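Local coordinates for protein kunitz-type serine protease inhibitor homolog calcicludine (Dendroaspis angusticeps, PDB 5YV7) that probably blocks L-type calcium channels as a snake-venom toxin built on the Kunitz-type serine protease inhibitor fold, at residues Q19-Y24 / P34-G39. Residues are numbered along the deposited sequence; the frame is centred on the assembly and turned at random.
Sequences QFSSFY and PFLFSG
F35 and S22 meet ring to methylene: chi1 of 80° sets CG of F35 between its backbone N and carbonyl carbon, and the ring lies against S22 and Y24 of the neighbouring strand. The CB of S22 sits over one face of the F35 ring, offset toward the rim, in a CH-pi contact 4.1 Å from the centroid. At the ring's edge CE1 comes within 3.5 Å of F23 O. CE1 of F35 also packs on CB of Y24 (3.6 Å), whose ring is turned almost perpendicular to that of F35. With chi1 of -64°, OG of S22 stands beside its own N and lies 3.5 Å from CB of F37, whose ring forms a cation-pi pair with R46. On the face bearing S21, F23, P34 and L36, CE2 of F23 touches CB of P34 at 3.9 Å. Q19, the loop residue before the strand, is extended beyond CG and lies beside L36, pointing the same way, NE2 3.5 Å from CD1.

Between the two faces the antiparallel strands of the Kunitz hairpin exchange four backbone hydrogen bonds. F20 N to F37 O (2.8 Å) and F37 N to F20 O join one pair; S22 N to F35 O (2.8 Å) and F35 N to S22 O join the other. S22 O also receives a CA-H...O contact from P34. The N-H and C=O of F20, F37, S22 and F35 are thus paired across the strands, F23 turning its backbone to F47, while the aromatic and aliphatic surfaces pack mainly by dispersion.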
loop_
_atom_site.group_PDB
_atom_site.type_symbol
_atom_site.label_atom_id
_atom_site.label_comp_id
_atom_site.label_asym_id
_atom_site.label_seq_id
_atom_site.Cartn_x
_atom_site.Cartn_y
_atom_site.Cartn_z
ATOM N N GLN A 19 1.968 -7.578 -13.370
ATOM C CA GLN A 19 1.036 -6.735 -12.634
ATOM C C GLN A 19 0.221 -7.555 -11.640
ATOM O O GLN A 19 -0.258 -8.647 -11.954
ATOM C CB GLN A 19 0.111 -5.944 -13.570
ATOM C CG GLN A 19 -0.819 -6.736 -14.427
ATOM C CD GLN A 19 -1.766 -5.837 -15.225
ATOM O OE1 GLN A 19 -1.451 -5.416 -16.343
ATOM N NE2 GLN A 19 -2.935 -5.557 -14.660
ATOM N N PHE A 20 0.074 -7.005 -10.436
ATOM C CA PHE A 20 -0.655 -7.652 -9.354
ATOM C C PHE A 20 -1.486 -6.594 -8.654
ATOM O O PHE A 20 -0.937 -5.618 -8.129
ATOM C CB PHE A 20 0.292 -8.328 -8.357
ATOM C CG PHE A 20 1.149 -9.381 -8.967
ATOM C CD1 PHE A 20 2.382 -9.057 -9.526
ATOM C CD2 PHE A 20 0.725 -10.699 -8.998
ATOM C CE1 PHE A 20 3.176 -10.034 -10.108
ATOM C CE2 PHE A 20 1.510 -11.677 -9.574
ATOM C CZ PHE A 20 2.735 -11.347 -10.133
ATOM N N SER A 21 -2.798 -6.786 -8.648
ATOM C CA SER A 21 -3.669 -5.839 -7.973
ATOM C C SER A 21 -3.299 -5.760 -6.507
ATOM O O SER A 21 -3.145 -6.782 -5.832
ATOM C CB SER A 21 -5.121 -6.247 -8.142
ATOM O OG SER A 21 -5.423 -6.256 -9.525
ATOM N N SER A 22 -3.136 -4.538 -6.025
ATOM C CA SER A 22 -2.647 -4.299 -4.684
ATOM C C SER A 22 -3.335 -3.059 -4.127
ATOM O O SER A 22 -4.090 -2.368 -4.817
ATOM C CB SER A 22 -1.117 -4.150 -4.683
ATOM O OG SER A 22 -0.476 -5.350 -5.087
ATOM N N PHE A 23 -3.067 -2.777 -2.867
ATOM C CA PHE A 23 -3.546 -1.565 -2.231
ATOM C C PHE A 23 -2.382 -0.896 -1.521
ATOM O O PHE A 23 -1.437 -1.562 -1.078
ATOM C CB PHE A 23 -4.685 -1.868 -1.263
ATOM C CG PHE A 23 -5.934 -2.324 -1.949
ATOM C CD1 PHE A 23 -6.124 -3.670 -2.254
ATOM C CD2 PHE A 23 -6.898 -1.408 -2.330
ATOM C CE1 PHE A 23 -7.262 -4.099 -2.918
ATOM C CE2 PHE A 23 -8.047 -1.830 -2.993
ATOM C CZ PHE A 23 -8.228 -3.180 -3.285
ATOM N N TYR A 24 -2.430 0.433 -1.473
ATOM C CA TYR A 24 -1.487 1.203 -0.680
ATOM C C TYR A 24 -2.255 2.273 0.071
ATOM O O TYR A 24 -3.401 2.598 -0.257
ATOM C CB TYR A 24 -0.379 1.844 -1.528
ATOM C CG TYR A 24 -0.748 3.170 -2.176
ATOM C CD1 TYR A 24 -1.591 3.219 -3.282
ATOM C CD2 TYR A 24 -0.234 4.365 -1.696
ATOM C CE1 TYR A 24 -1.910 4.424 -3.886
ATOM C CE2 TYR A 24 -0.550 5.573 -2.293
ATOM C CZ TYR A 24 -1.388 5.598 -3.390
ATOM O OH TYR A 24 -1.708 6.800 -3.987
ATOM N N PRO A 34 -6.296 1.473 -4.511
ATOM C CA PRO A 34 -5.756 0.393 -5.348
ATOM C C PRO A 34 -4.567 0.860 -6.174
ATOM O O PRO A 34 -4.461 2.031 -6.540
ATOM C CB PRO A 34 -6.941 0.028 -6.255
ATOM C CG PRO A 34 -7.698 1.309 -6.380
ATOM C CD PRO A 34 -7.597 1.956 -5.008
ATOM N N PHE A 35 -3.671 -0.076 -6.479
ATOM C CA PHE A 35 -2.644 0.176 -7.484
ATOM C C PHE A 35 -2.152 -1.155 -8.037
ATOM O O PHE A 35 -2.428 -2.222 -7.481
ATOM C CB PHE A 35 -1.484 1.024 -6.926
ATOM C CG PHE A 35 -0.459 0.256 -6.113
ATOM C CD1 PHE A 35 -0.696 -0.049 -4.774
ATOM C CD2 PHE A 35 0.770 -0.103 -6.677
ATOM C CE1 PHE A 35 0.270 -0.719 -4.005
ATOM C CE2 PHE A 35 1.738 -0.771 -5.929
ATOM C CZ PHE A 35 1.498 -1.081 -4.587
ATOM N N LEU A 36 -1.449 -1.078 -9.161
ATOM C CA LEU A 36 -0.881 -2.254 -9.804
ATOM C C LEU A 36 0.594 -2.356 -9.426
ATOM O O LEU A 36 1.384 -1.468 -9.755
ATOM C CB LEU A 36 -1.056 -2.200 -11.327
ATOM C CG LEU A 36 -2.505 -2.233 -11.823
ATOM C CD1 LEU A 36 -2.571 -2.279 -13.354
ATOM C CD2 LEU A 36 -3.296 -3.399 -11.196
ATOM N N PHE A 37 0.947 -3.429 -8.719
ATOM C CA PHE A 37 2.323 -3.715 -8.337
ATOM C C PHE A 37 2.985 -4.570 -9.418
ATOM O O PHE A 37 2.371 -5.498 -9.956
ATOM C CB PHE A 37 2.342 -4.421 -6.978
ATOM C CG PHE A 37 3.705 -4.842 -6.515
ATOM C CD1 PHE A 37 4.768 -3.952 -6.523
ATOM C CD2 PHE A 37 3.925 -6.136 -6.053
ATOM C CE1 PHE A 37 6.038 -4.344 -6.083
ATOM C CE2 PHE A 37 5.195 -6.533 -5.601
ATOM C CZ PHE A 37 6.246 -5.636 -5.619
ATOM N N SER A 38 4.235 -4.236 -9.753
ATOM C CA SER A 38 4.919 -4.925 -10.843
ATOM C C SER A 38 5.342 -6.336 -10.462
ATOM O O SER A 38 5.555 -7.162 -11.355
ATOM C CB SER A 38 6.143 -4.130 -11.309
ATOM O OG SER A 38 7.203 -4.251 -10.386
ATOM N N GLY A 39 5.483 -6.629 -9.167
ATOM C CA GLY A 39 5.876 -7.944 -8.704
ATOM C C GLY A 39 7.199 -8.001 -7.967
ATOM O O GLY A 39 7.443 -8.980 -7.251
#